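Side-chain contacts in SAM-dependent O-methyltransferase (PDB 2HNK), which probably transfers a methyl group from S-adenosylmethionine to a hydroxyl oxygen of a substrate, and is seen here with the product cofactor S-adenosylhomocysteine bound: residues F27-K32 with A101-K106; I65-F70 with E123-L128; K87-D92 with P135-D140. All coordinates share one frame; numbering follows the deposited sequence.

Contact 1: F27-K32 with A101-K106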
# COMPACT_ATOMS: atom_id res chain seq x y z
N PHE C 27 0.50 14.92 16.78
CA PHE C 27 -0.49 14.11 16.05
C PHE C 27 -1.50 13.48 17.02
O PHE C 27 -2.71 13.50 16.77
CB PHE C 27 0.20 12.99 15.26
CG PHE C 27 0.90 13.44 14.01
CD1 PHE C 27 1.70 14.60 13.99
CD2 PHE C 27 0.83 12.67 12.85
CE1 PHE C 27 2.37 14.99 12.83
CE2 PHE C 27 1.50 13.05 11.68
CZ PHE C 27 2.27 14.21 11.67
N LEU C 28 -0.99 12.90 18.11
CA LEU C 28 -1.82 12.33 19.17
C LEU C 28 -2.74 13.39 19.76
O LEU C 28 -3.93 13.15 19.96
CB LEU C 28 -0.95 11.73 20.27
CG LEU C 28 -1.61 11.25 21.57
CD1 LEU C 28 -2.63 10.16 21.30
CD2 LEU C 28 -0.56 10.78 22.58
N LYS C 29 -2.16 14.57 20.02
CA LYS C 29 -2.87 15.75 20.50
C LYS C 29 -4.09 16.05 19.61
O LYS C 29 -5.20 16.24 20.12
CB LYS C 29 -1.90 16.94 20.54
CG LYS C 29 -2.39 18.22 21.20
CD LYS C 29 -1.25 19.25 21.17
CE LYS C 29 -1.61 20.55 21.84
NZ LYS C 29 -2.38 21.44 20.95
N LEU C 30 -3.87 16.07 18.29
CA LEU C 30 -4.95 16.29 17.32
C LEU C 30 -6.07 15.26 17.42
O LEU C 30 -7.25 15.61 17.35
CB LEU C 30 -4.40 16.38 15.89
CG LEU C 30 -5.40 16.39 14.71
CD1 LEU C 30 -6.47 17.50 14.83
CD2 LEU C 30 -4.69 16.49 13.38
N ARG C 31 -5.71 13.98 17.57
CA ARG C 31 -6.70 12.91 17.67
C ARG C 31 -7.58 13.09 18.91
O ARG C 31 -8.80 12.95 18.83
CB ARG C 31 -6.03 11.53 17.66
CG ARG C 31 -5.29 11.22 16.37
CD ARG C 31 -5.12 9.72 16.14
NE ARG C 31 -4.07 9.13 16.97
CZ ARG C 31 -4.28 8.26 17.95
NH1 ARG C 31 -5.52 7.86 18.24
NH2 ARG C 31 -3.26 7.78 18.66
N LYS C 32 -6.95 13.41 20.04
CA LYS C 32 -7.67 13.71 21.28
C LYS C 32 -8.61 14.91 21.11
O LYS C 32 -9.77 14.85 21.51
CB LYS C 32 -6.70 13.96 22.44
CG LYS C 32 -5.96 12.72 22.90
CD LYS C 32 -5.02 13.03 24.07
CE LYS C 32 -4.32 11.76 24.55
NZ LYS C 32 -3.14 12.04 25.44
N ALA C 101 -7.10 22.12 11.63
CA ALA C 101 -6.03 21.58 10.79
C ALA C 101 -4.80 22.48 10.76
O ALA C 101 -3.71 22.03 11.08
CB ALA C 101 -6.54 21.32 9.38
N ARG C 102 -4.99 23.76 10.42
CA ARG C 102 -3.88 24.71 10.33
C ARG C 102 -3.15 24.91 11.66
O ARG C 102 -1.93 25.07 11.70
CB ARG C 102 -4.32 26.07 9.77
CG ARG C 102 -3.15 27.00 9.54
CD ARG C 102 -3.55 28.29 8.86
NE ARG C 102 -3.98 28.09 7.47
CZ ARG C 102 -3.17 27.82 6.45
NH1 ARG C 102 -1.86 27.66 6.64
NH2 ARG C 102 -3.68 27.70 5.23
N LYS C 103 -3.91 24.88 12.76
CA LYS C 103 -3.31 24.87 14.08
C LYS C 103 -2.22 23.79 14.16
O LYS C 103 -1.11 24.05 14.64
CB LYS C 103 -4.39 24.64 15.14
CG LYS C 103 -3.85 24.50 16.55
CD LYS C 103 -4.92 23.95 17.47
CE LYS C 103 -4.34 23.64 18.82
NZ LYS C 103 -5.41 23.28 19.79
N TYR C 104 -2.52 22.60 13.67
CA TYR C 104 -1.57 21.48 13.73
C TYR C 104 -0.51 21.50 12.65
O TYR C 104 0.62 21.11 12.90
CB TYR C 104 -2.30 20.14 13.83
CG TYR C 104 -2.94 19.99 15.18
CD1 TYR C 104 -4.25 20.42 15.41
CD2 TYR C 104 -2.20 19.47 16.26
CE1 TYR C 104 -4.82 20.32 16.68
CE2 TYR C 104 -2.77 19.37 17.53
CZ TYR C 104 -4.08 19.80 17.73
OH TYR C 104 -4.64 19.69 18.98
N TRP C 105 -0.86 21.99 11.45
CA TRP C 105 0.14 22.25 10.43
C TRP C 105 1.24 23.19 10.98
O TRP C 105 2.44 22.93 10.79
CB TRP C 105 -0.48 22.89 9.18
CG TRP C 105 -1.57 22.10 8.51
CD1 TRP C 105 -1.78 20.75 8.60
CD2 TRP C 105 -2.56 22.60 7.61
NE1 TRP C 105 -2.85 20.39 7.81
CE2 TRP C 105 -3.34 21.50 7.19
CE3 TRP C 105 -2.86 23.88 7.11
CZ2 TRP C 105 -4.42 21.64 6.31
CZ3 TRP C 105 -3.93 24.02 6.23
CH2 TRP C 105 -4.70 22.90 5.83
N LYS C 106 0.81 24.26 11.66
CA LYS C 106 1.73 25.23 12.25
C LYS C 106 2.56 24.62 13.37
O LYS C 106 3.77 24.84 13.43
CB LYS C 106 0.99 26.47 12.75
CG LYS C 106 1.89 27.67 13.04
CD LYS C 106 1.08 28.90 13.45
CE LYS C 106 0.28 29.52 12.29
NZ LYS C 106 1.15 30.10 11.22
O HOH W 1 -3.75 23.01 22.84

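Contact 2: I65-F70 with E123-L128. With SAH (S-adenosyl-L-homocysteine), chain O.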
# COMPACT_ATOMS: atom_id res chain seq x y z
N ILE C 65 -3.34 16.13 -3.97
CA ILE C 65 -4.59 16.82 -3.63
C ILE C 65 -5.43 15.96 -2.70
O ILE C 65 -5.75 14.81 -3.01
CB ILE C 65 -5.43 17.22 -4.87
CG1 ILE C 65 -4.66 18.19 -5.76
CG2 ILE C 65 -6.78 17.83 -4.44
CD1 ILE C 65 -5.37 18.52 -7.07
N GLU C 66 -5.78 16.53 -1.55
CA GLU C 66 -6.68 15.90 -0.61
C GLU C 66 -8.07 16.52 -0.74
O GLU C 66 -8.23 17.73 -0.58
CB GLU C 66 -6.15 16.04 0.83
CG GLU C 66 -7.14 15.59 1.90
CD GLU C 66 -6.52 15.58 3.28
OE1 GLU C 66 -6.69 16.56 4.04
OE2 GLU C 66 -5.82 14.59 3.58
N ILE C 67 -9.06 15.68 -1.04
CA ILE C 67 -10.45 16.09 -1.15
C ILE C 67 -11.16 15.69 0.15
O ILE C 67 -11.57 14.53 0.32
CB ILE C 67 -11.18 15.45 -2.36
CG1 ILE C 67 -10.39 15.65 -3.67
CG2 ILE C 67 -12.59 16.01 -2.51
CD1 ILE C 67 -10.70 14.60 -4.72
N GLY C 68 -11.29 16.66 1.06
CA GLY C 68 -11.87 16.40 2.37
C GLY C 68 -10.79 16.33 3.43
O GLY C 68 -10.08 15.31 3.56
N THR C 69 -10.68 17.41 4.19
CA THR C 69 -9.57 17.61 5.12
C THR C 69 -9.94 17.53 6.59
O THR C 69 -9.15 17.02 7.39
CB THR C 69 -8.86 18.95 4.80
OG1 THR C 69 -8.22 18.81 3.53
CG2 THR C 69 -7.81 19.32 5.84
N PHE C 70 -11.13 18.04 6.95
CA PHE C 70 -11.62 17.99 8.34
C PHE C 70 -10.58 18.63 9.27
O PHE C 70 -10.02 19.68 8.92
CB PHE C 70 -11.97 16.54 8.71
CG PHE C 70 -12.75 16.39 10.01
CD1 PHE C 70 -13.73 17.31 10.37
CD2 PHE C 70 -12.51 15.31 10.84
CE1 PHE C 70 -14.45 17.16 11.56
CE2 PHE C 70 -13.22 15.15 12.03
CZ PHE C 70 -14.19 16.08 12.39
N GLU C 123 -16.11 22.25 -7.63
CA GLU C 123 -15.69 23.53 -8.19
C GLU C 123 -14.18 23.73 -8.16
O GLU C 123 -13.60 24.15 -9.16
CB GLU C 123 -16.29 24.66 -7.39
CG GLU C 123 -17.64 25.12 -7.85
CD GLU C 123 -17.99 26.45 -7.22
OE1 GLU C 123 -18.96 26.50 -6.44
OE2 GLU C 123 -17.24 27.43 -7.50
N THR C 124 -13.57 23.46 -7.01
CA THR C 124 -12.14 23.64 -6.85
C THR C 124 -11.38 22.82 -7.88
O THR C 124 -10.41 23.30 -8.48
CB THR C 124 -11.70 23.29 -5.42
OG1 THR C 124 -12.36 24.17 -4.49
CG2 THR C 124 -10.19 23.43 -5.26
N LEU C 125 -11.85 21.60 -8.11
CA LEU C 125 -11.19 20.71 -9.05
C LEU C 125 -11.42 21.13 -10.50
O LEU C 125 -10.50 21.06 -11.31
CB LEU C 125 -11.63 19.25 -8.81
CG LEU C 125 -11.29 18.58 -7.47
CD1 LEU C 125 -11.77 17.14 -7.49
CD2 LEU C 125 -9.80 18.65 -7.13
N GLN C 126 -12.63 21.59 -10.81
CA GLN C 126 -12.95 22.04 -12.18
C GLN C 126 -12.17 23.29 -12.58
O GLN C 126 -11.64 23.35 -13.67
CB GLN C 126 -14.45 22.29 -12.37
CG GLN C 126 -14.84 22.54 -13.82
CD GLN C 126 -14.50 21.37 -14.74
OE1 GLN C 126 -14.96 20.25 -14.53
NE2 GLN C 126 -13.69 21.64 -15.76
N VAL C 127 -12.10 24.26 -11.68
CA VAL C 127 -11.31 25.48 -11.90
C VAL C 127 -9.83 25.15 -12.16
O VAL C 127 -9.17 25.78 -12.99
CB VAL C 127 -11.44 26.45 -10.71
CG1 VAL C 127 -10.47 27.61 -10.83
CG2 VAL C 127 -12.87 26.96 -10.61
N LEU C 128 -9.33 24.14 -11.45
CA LEU C 128 -7.95 23.67 -11.58
C LEU C 128 -7.73 22.98 -12.94
O LEU C 128 -6.70 23.19 -13.59
CB LEU C 128 -7.64 22.71 -10.42
CG LEU C 128 -6.26 22.70 -9.78
CD1 LEU C 128 -5.83 24.09 -9.35
CD2 LEU C 128 -6.27 21.76 -8.59
N SAH O . -9.22 13.50 5.83
CA SAH O . -9.85 13.84 7.15
CB SAH O . -11.29 13.31 7.20
CG SAH O . -12.23 13.94 6.17
SD SAH O . -13.90 14.04 6.85
C SAH O . -9.04 13.38 8.37
O SAH O . -9.37 13.69 9.51
OXT SAH O . -8.03 12.68 8.24
C5' SAH O . -14.61 14.83 5.38
C4' SAH O . -14.38 16.34 5.27
O4' SAH O . -14.76 16.76 3.98
C3' SAH O . -15.22 17.14 6.26
O3' SAH O . -14.36 18.00 6.97
C2' SAH O . -16.18 17.97 5.43
O2' SAH O . -16.26 19.29 5.93
C1' SAH O . -15.53 17.94 4.04
N9 SAH O . -16.50 18.03 2.93
C8 SAH O . -17.81 17.61 2.89
N7 SAH O . -18.32 17.90 1.67
C5 SAH O . -17.36 18.48 0.92
C6 SAH O . -17.32 18.98 -0.39
N6 SAH O . -18.40 18.92 -1.16
N1 SAH O . -16.16 19.54 -0.88
C2 SAH O . -15.03 19.61 -0.08
N3 SAH O . -15.06 19.13 1.21
C4 SAH O . -16.21 18.57 1.70

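Contact 3: K87-D92 with P135-D140. With SAH (S-adenosyl-L-homocysteine), chain O.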
# COMPACT_ATOMS: atom_id res chain seq x y z
N LYS C 87 4.51 19.15 -2.28
CA LYS C 87 3.41 20.01 -1.85
C LYS C 87 2.04 19.33 -1.92
O LYS C 87 1.81 18.47 -2.76
CB LYS C 87 3.41 21.29 -2.69
CG LYS C 87 4.67 22.13 -2.51
CD LYS C 87 4.86 23.08 -3.67
CE LYS C 87 6.20 23.79 -3.56
NZ LYS C 87 6.25 24.98 -4.46
N ILE C 88 1.13 19.73 -1.02
CA ILE C 88 -0.25 19.21 -0.98
C ILE C 88 -1.30 20.33 -1.00
O ILE C 88 -1.20 21.29 -0.25
CB ILE C 88 -0.48 18.23 0.23
CG1 ILE C 88 -1.95 17.79 0.32
CG2 ILE C 88 -0.01 18.85 1.55
CD1 ILE C 88 -2.23 16.70 1.36
N LEU C 89 -2.29 20.20 -1.88
CA LEU C 89 -3.49 21.03 -1.83
C LEU C 89 -4.63 20.31 -1.10
O LEU C 89 -4.98 19.18 -1.44
CB LEU C 89 -3.94 21.44 -3.24
CG LEU C 89 -5.31 22.13 -3.38
CD1 LEU C 89 -5.35 23.48 -2.70
CD2 LEU C 89 -5.69 22.29 -4.85
N CYS C 90 -5.20 20.99 -0.10
CA CYS C 90 -6.32 20.49 0.67
C CYS C 90 -7.61 21.22 0.31
O CYS C 90 -7.65 22.45 0.30
CB CYS C 90 -6.05 20.68 2.16
SG CYS C 90 -4.71 19.68 2.77
N CYS C 91 -8.66 20.45 0.04
CA CYS C 91 -9.96 20.99 -0.33
C CYS C 91 -10.97 20.60 0.73
O CYS C 91 -11.14 19.41 1.03
CB CYS C 91 -10.44 20.40 -1.66
SG CYS C 91 -9.29 20.52 -3.02
N ASP C 92 -11.63 21.60 1.29
CA ASP C 92 -12.64 21.39 2.31
C ASP C 92 -13.63 22.54 2.27
O ASP C 92 -13.29 23.65 1.86
CB ASP C 92 -11.99 21.30 3.70
CG ASP C 92 -12.82 20.48 4.69
OD1 ASP C 92 -13.78 21.01 5.27
OD2 ASP C 92 -12.48 19.30 4.91
N PRO C 135 -4.25 29.76 -10.35
CA PRO C 135 -4.93 30.63 -9.40
C PRO C 135 -4.00 30.89 -8.21
O PRO C 135 -3.09 30.10 -7.97
CB PRO C 135 -6.16 29.83 -8.97
CG PRO C 135 -5.84 28.40 -9.33
CD PRO C 135 -4.94 28.46 -10.52
N SER C 136 -4.23 32.00 -7.51
CA SER C 136 -3.33 32.44 -6.44
C SER C 136 -3.12 31.34 -5.40
O SER C 136 -2.01 31.19 -4.87
CB SER C 136 -3.92 33.67 -5.75
OG SER C 136 -5.18 33.37 -5.20
N TRP C 137 -4.18 30.59 -5.14
CA TRP C 137 -4.16 29.51 -4.15
C TRP C 137 -3.46 28.24 -4.64
O TRP C 137 -3.15 27.36 -3.83
CB TRP C 137 -5.58 29.21 -3.62
CG TRP C 137 -6.62 29.11 -4.67
CD1 TRP C 137 -7.43 30.11 -5.13
CD2 TRP C 137 -6.98 27.93 -5.41
NE1 TRP C 137 -8.27 29.63 -6.10
CE2 TRP C 137 -8.02 28.30 -6.29
CE3 TRP C 137 -6.54 26.59 -5.40
CZ2 TRP C 137 -8.63 27.38 -7.17
CZ3 TRP C 137 -7.14 25.68 -6.28
CH2 TRP C 137 -8.17 26.08 -7.15
N ALA C 138 -3.20 28.15 -5.95
CA ALA C 138 -2.45 27.02 -6.51
C ALA C 138 -1.12 27.46 -7.16
O ALA C 138 -0.41 26.64 -7.75
CB ALA C 138 -3.30 26.24 -7.50
N SER C 139 -0.81 28.74 -7.05
CA SER C 139 0.45 29.27 -7.56
C SER C 139 1.62 28.54 -6.90
O SER C 139 1.70 28.45 -5.66
CB SER C 139 0.54 30.78 -7.33
OG SER C 139 1.81 31.27 -7.74
N ASP C 140 2.50 28.01 -7.75
CA ASP C 140 3.69 27.25 -7.34
C ASP C 140 3.35 25.84 -6.80
O ASP C 140 4.20 25.17 -6.19
CB ASP C 140 4.57 28.04 -6.35
CG ASP C 140 6.04 27.65 -6.43
OD1 ASP C 140 6.40 26.78 -7.26
OD2 ASP C 140 6.85 28.23 -5.68
N SAH O . -9.22 13.50 5.83
CA SAH O . -9.85 13.84 7.15
CB SAH O . -11.29 13.31 7.20
CG SAH O . -12.23 13.94 6.17
SD SAH O . -13.90 14.04 6.85
C SAH O . -9.04 13.38 8.37
O SAH O . -9.37 13.69 9.51
OXT SAH O . -8.03 12.68 8.24
C5' SAH O . -14.61 14.83 5.38
C4' SAH O . -14.38 16.34 5.27
O4' SAH O . -14.76 16.76 3.98
C3' SAH O . -15.22 17.14 6.26
O3' SAH O . -14.36 18.00 6.97
C2' SAH O . -16.18 17.97 5.43
O2' SAH O . -16.26 19.29 5.93
C1' SAH O . -15.53 17.94 4.04
N9 SAH O . -16.50 18.03 2.93
C8 SAH O . -17.81 17.61 2.89
N7 SAH O . -18.32 17.90 1.67
C5 SAH O . -17.36 18.48 0.92
C6 SAH O . -17.32 18.98 -0.39
N6 SAH O . -18.40 18.92 -1.16
N1 SAH O . -16.16 19.54 -0.88
C2 SAH O . -15.03 19.61 -0.08
N3 SAH O . -15.06 19.13 1.21
C4 SAH O . -16.21 18.57 1.70
O HOH W 2 5.81 26.95 -2.74

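Contact 1: F27-K32 with A101-K106
Leu30 lays its CB over the centre of the Tyr104 ring, a CH-pi contact 3.7 Å from CB to the ring centroid and only 7° off the ring normal. The pair joins two helices of the Rossmann-like methyltransferase fold: helix 25-35, from the N-terminal part of the chain, and helix 95-107, which follows the second strand of the sheet. Their short segments run nearly antiparallel, at 166°, with the axes 10.7 Å apart and the ring occupying the interval between them. Tyr104 has its CG anti to the carbonyl carbon (chi1 -71°), which sends the ring across to helix 25-35. There Leu30 covers one face with CB and CA, while its CD1 reaches on to Tyr104 CD1 at 3.7 Å. Lys29 comes at the ring's edge instead, its CG lying in the ring plane 3.5 Å from Tyr104 OH. Leu30 is buried and also touches Leu76 of helix 73-81.

The outer half is polar. Tyr104 OH is hydrogen-bonded to Glu33, which also forms a salt bridge with Lys103, while Lys29 pairs with Glu107. Lys29 NZ and Lys103 NZ stand 3.7 Å apart, a closeness these carboxylates probably offset. Lys29 NZ gives only a weak bond to Tyr104 OH, but a water accepts from Lys29 NZ at 2.8 Å and, weakly, from Lys103 NZ.

Contact 2: I65-F70 with E123-L128
Ile65 and Leu128 meet end to end through their terminal methyls, Ile65 CD1 lying 3.7 Å from Leu128 CD2. They pack helix 121-130 against strand 63-67 of the parallel part of the Rossmann-like sheet, strand and helix segments running at 149° to one another. Ile65 offers its other branch to Leu125: the two side chains lie alongside one another, pointing opposite ways, with Ile65 CG2 4.1 Å from Leu125 CD2. With CG1 anti to the carbonyl carbon (chi1 -61°) and CD1 extended beyond it, Ile65 can serve both leucines, one with each branch. Ile67, two residues along the strand, crosses Leu125 at about a right angle, and its CD1 lies 3.9 Å from Leu125 CD1. The two methyls of Leu125 are thereby shared between the two isoleucines. Leu166 and Leu170 of helix 160-170 also touch Leu125, continuing this buried apolar layer.

Beyond Ile67 the strand gives way to the loop 68-70 that lines the S-adenosylhomocysteine pocket. Thr69 OG1 donates to Glu66 OE1, which accepts through its anti lone pair, turned away from OE2, while Glu66 OE2 bonds to Ser74. The cofactor's amino N donates to Gly68 O at 3.0 Å.

Contact 3: K87-D92 with P135-D140
Leu89 sets CD2 against the edge of the Trp137 indole, near the ring plane and 4.0 Å from CZ3, on the more enclosed side of the contact, where Leu89 is buried and Trp137 partly exposed. Strand 87-92 belongs to the parallel part of the Rossmann-like sheet, and 135-140 to the loop after helix 121-130. Trp137 takes a cramped rotamer, with CG between the backbone N and the carbonyl carbon (chi1 46°), and its six-membered ring extends toward the strand. Pro135 CG sits over one face of the indole, and Lys117 makes a cation-pi contact with it. That single apolar touch is backed by Leu128 of helix 121-130, which meets both side chains.

The other end, at exposed Asp140, is hydrated yet gripped more closely. Lys87 stretches an extended chain there, and NZ donates to Asp140 O at 2.7 Å, with a C=O...N angle of 151°. A longer salt bridge runs 3.3 Å from Lys87 NZ to Asp140 OD1, and on the solvent side a water accepts from NZ and donates weakly to OD2. Where the strand ends, Asp92 receives both ribose hydroxyls of S-adenosylhomocysteine, O2' on OD1 and O3' on OD2, each at 3.1 Å.

Overall arrangement
From the N terminus, helix 25-35, the second helix, is met by helix 95-107, so contact 1 closes a loop that takes in strand 63-67, helix 73-81 and strand 87-92. Contact 2 opens inside that loop and closes beyond it, at helix 121-130; contact 3 opens later still, and closes last, at 135-140. Every pair therefore crosses and none nests. Contact 1 joins two helices, whereas contacts 2 and 3 bring helix 121-130 and the loop after it against neighbouring strands 63-67 and 87-92. These two are bridged by Asp92 OD2 with the backbone N atoms of Thr69 and Phe70, and both include residues touching S-adenosylhomocysteine. Contact 1 is more remote, with Trp105 touching Thr69 and Cys90.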